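Local coordinates for protein F420-H2 Dependent Reductase A (Mycobacterium smegmatis str. MC2 155, PDB 3H96) that probably uses the deazaflavin coenzyme F420 in reduction reactions, as a mycobacterial reductase of the split-barrel flavoprotein type linked to aflatoxin degradation, at residues A[100-105]-A[134-139]. Numbering follows the deposited sequence.
Sequences VTEVTG and TIPVLA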
ATOM      1  N   VAL A 100       0.072  12.174  -0.528  1.00 13.02           N
ATOM      2  CA  VAL A 100      -0.340  11.201   0.489  1.00 13.18           C
ATOM      3  C   VAL A 100      -1.287  11.824   1.540  1.00 14.69           C
ATOM      4  O   VAL A 100      -1.001  12.881   2.072  1.00 12.28           O
ATOM      5  CB  VAL A 100       0.918  10.686   1.305  1.00 13.89           C
ATOM      6  CG1 VAL A 100       0.481   9.676   2.367  1.00 13.44           C
ATOM      7  CG2 VAL A 100       2.020  10.077   0.359  1.00 12.86           C
ATOM      8  N   THR A 101      -2.404  11.157   1.866  1.00 13.84           N
ATOM      9  CA  THR A 101      -3.260  11.579   2.989  1.00 16.15           C
ATOM     10  C   THR A 101      -3.658  10.283   3.715  1.00 16.81           C
ATOM     11  O   THR A 101      -3.658   9.231   3.106  1.00 17.39           O
ATOM     12  CB  THR A 101      -4.554  12.335   2.482  1.00 17.48           C
ATOM     13  OG1 THR A 101      -5.083  11.597   1.414  1.00 17.15           O
ATOM     14  CG2 THR A 101      -4.211  13.755   1.880  1.00 19.22           C
ATOM     15  N   GLU A 102      -3.941  10.342   5.010  1.00 16.79           N
ATOM     16  CA  GLU A 102      -4.304   9.173   5.759  1.00 15.77           C
ATOM     17  C   GLU A 102      -5.813   9.140   5.861  1.00 15.66           C
ATOM     18  O   GLU A 102      -6.416  10.163   6.173  1.00 16.63           O
ATOM     19  CB  GLU A 102      -3.658   9.227   7.145  1.00 16.58           C
ATOM     20  CG  GLU A 102      -3.897   7.902   7.817  1.00 19.10           C
ATOM     21  CD  GLU A 102      -2.973   7.517   8.967  1.00 20.07           C
ATOM     22  OE1 GLU A 102      -1.926   8.163   9.219  1.00 20.60           O
ATOM     23  OE2 GLU A 102      -3.340   6.503   9.615  1.00 21.93           O
ATOM     24  N   VAL A 103      -6.442   7.989   5.624  1.00 14.87           N
ATOM     25  CA  VAL A 103      -7.890   7.905   5.762  1.00 15.96           C
ATOM     26  C   VAL A 103      -8.200   7.419   7.185  1.00 16.55           C
ATOM     27  O   VAL A 103      -7.587   6.424   7.637  1.00 15.77           O
ATOM     28  CB  VAL A 103      -8.541   6.867   4.796  1.00 15.15           C
ATOM     29  CG1 VAL A 103     -10.031   6.986   4.858  1.00 16.84           C
ATOM     30  CG2 VAL A 103      -8.073   7.072   3.376  1.00 17.82           C
ATOM     31  N   THR A 104      -9.149   8.086   7.869  1.00 18.65           N
ATOM     32  CA  THR A 104      -9.489   7.739   9.265  1.00 20.20           C
ATOM     33  C   THR A 104     -11.006   7.554   9.493  1.00 21.74           C
ATOM     34  O   THR A 104     -11.839   7.816   8.597  1.00 21.24           O
ATOM     35  CB  THR A 104      -8.902   8.734  10.356  1.00 22.03           C
ATOM     36  OG1 THR A 104      -9.436  10.040  10.168  1.00 21.55           O
ATOM     37  CG2 THR A 104      -7.379   8.753  10.390  1.00 21.87           C
ATOM     38  N   GLY A 105     -11.364   7.088  10.684  1.00 22.96           N
ATOM     39  CA  GLY A 105     -12.796   7.016  11.043  1.00 26.33           C
ATOM     40  C   GLY A 105     -13.549   5.975  10.227  1.00 26.59           C
ATOM     41  O   GLY A 105     -12.964   4.973   9.769  1.00 26.18           O
ATOM     42  N   THR A 134      -4.528   0.039  15.046  1.00 16.00           N
ATOM     43  CA  THR A 134      -5.469   0.100  13.919  1.00 16.35           C
ATOM     44  C   THR A 134      -4.610   0.213  12.672  1.00 14.00           C
ATOM     45  O   THR A 134      -3.697   1.067  12.624  1.00 12.41           O
ATOM     46  CB  THR A 134      -6.299   1.364  14.033  1.00 18.82           C
ATOM     47  OG1 THR A 134      -7.181   1.174  15.145  1.00 25.59           O
ATOM     48  CG2 THR A 134      -7.210   1.628  12.735  1.00 18.81           C
ATOM     49  N   ILE A 135      -4.862  -0.673  11.697  1.00 12.89           N
ATOM     50  CA  ILE A 135      -4.061  -0.788  10.435  1.00 10.35           C
ATOM     51  C   ILE A 135      -4.332   0.467   9.628  1.00 10.61           C
ATOM     52  O   ILE A 135      -5.508   0.745   9.270  1.00 11.27           O
ATOM     53  CB  ILE A 135      -4.380  -2.129   9.709  1.00 10.55           C
ATOM     54  CG1 ILE A 135      -3.742  -3.256  10.552  1.00 12.78           C
ATOM     55  CG2 ILE A 135      -3.721  -2.245   8.318  1.00  8.67           C
ATOM     56  CD1 ILE A 135      -4.189  -4.676  10.111  1.00 14.95           C
ATOM     57  N   PRO A 136      -3.256   1.251   9.374  1.00 10.76           N
ATOM     58  CA  PRO A 136      -3.511   2.486   8.649  1.00 11.61           C
ATOM     59  C   PRO A 136      -3.907   2.267   7.193  1.00 12.60           C
ATOM     60  O   PRO A 136      -3.422   1.326   6.499  1.00 11.10           O
ATOM     61  CB  PRO A 136      -2.190   3.261   8.744  1.00 11.80           C
ATOM     62  CG  PRO A 136      -1.476   2.677  10.034  1.00 12.34           C
ATOM     63  CD  PRO A 136      -1.945   1.230  10.072  1.00  8.91           C
ATOM     64  N   VAL A 137      -4.817   3.113   6.723  1.00 11.22           N
ATOM     65  CA  VAL A 137      -5.053   3.169   5.269  1.00 10.44           C
ATOM     66  C   VAL A 137      -4.587   4.524   4.741  1.00  9.46           C
ATOM     67  O   VAL A 137      -4.981   5.563   5.283  1.00 10.82           O
ATOM     68  CB  VAL A 137      -6.561   2.925   4.988  1.00  9.99           C
ATOM     69  CG1 VAL A 137      -6.952   3.099   3.480  1.00  8.32           C
ATOM     70  CG2 VAL A 137      -6.910   1.525   5.411  1.00 12.12           C
ATOM     71  N   LEU A 138      -3.781   4.533   3.672  1.00 10.00           N
ATOM     72  CA  LEU A 138      -3.378   5.774   3.056  1.00 11.21           C
ATOM     73  C   LEU A 138      -3.992   5.889   1.637  1.00 12.01           C
ATOM     74  O   LEU A 138      -4.082   4.889   0.923  1.00 10.76           O
ATOM     75  CB  LEU A 138      -1.842   5.816   2.911  1.00 10.83           C
ATOM     76  CG  LEU A 138      -0.994   5.684   4.173  1.00 12.57           C
ATOM     77  CD1 LEU A 138       0.468   5.847   3.753  1.00 13.33           C
ATOM     78  CD2 LEU A 138      -1.301   6.806   5.148  1.00 11.09           C
ATOM     79  N   ALA A 139      -4.349   7.117   1.262  1.00 11.68           N
ATOM     80  CA  ALA A 139      -4.780   7.471  -0.058  1.00 11.51           C
ATOM     81  C   ALA A 139      -3.594   8.077  -0.845  1.00 13.34           C
ATOM     82  O   ALA A 139      -3.007   9.093  -0.438  1.00 13.78           O
ATOM     83  CB  ALA A 139      -5.948   8.458   0.039  1.00 11.57           C
TER
HETATM   84  O   HOH W   1      -3.780  11.530  -1.119  1.00 15.25           O
HETATM   85  O   HOH W   2      -5.627   5.246   8.655  1.00 10.96           O
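Two neighbouring antiparallel strands of the central sheet, 94-103 and 137-142, meet here where the first runs out toward helix 105-118 and the second begins. Thr-101 and Ala-139 form a hydrogen-bonded pair: Ala-139 N gives a bond of 2.9 Å to Thr-101 O, nearly along the C=O axis, and Thr-101 N returns a longer one of 3.2 Å to Ala-139 O. Glu-102 and Leu-138 follow as a non-hydrogen-bonded pair, and beyond them Val-103 N donates to Val-137 O over 2.9 Å. Val-137 N, instead of reaching Val-103 O directly, donates to a water that in turn can donate to that carbonyl and to Glu-102 OE2, so a solvent molecule bridges the strands where they part. On the face of Glu-102 and Leu-138, the glutamate chain is extended, CG anti to the backbone N (chi1 -172°); it crosses the leucine obliquely, CG lying 3.9 Å from Leu-138 CD2, and brings OE2 beside Pro-136 CB at 3.5 Å. Its OE1 is bonded to Tyr-78 OH of helix 76-84, which also packs on Leu-138. The other face carries Val-103 and Val-137 side by side, CG2 of the former 4.1 Å from CG1 of the latter and also touching Ala-139 CB; Ile-111 of helix 105-118 and Tyr-63 of strand 61-65 pack on Val-103. At the far end a second water joins Thr-101 OG1 to Ala-139 O. Such antiparallel pairing, with a helical connection between its strands, belongs to the split beta-barrel of the FMN-binding clan.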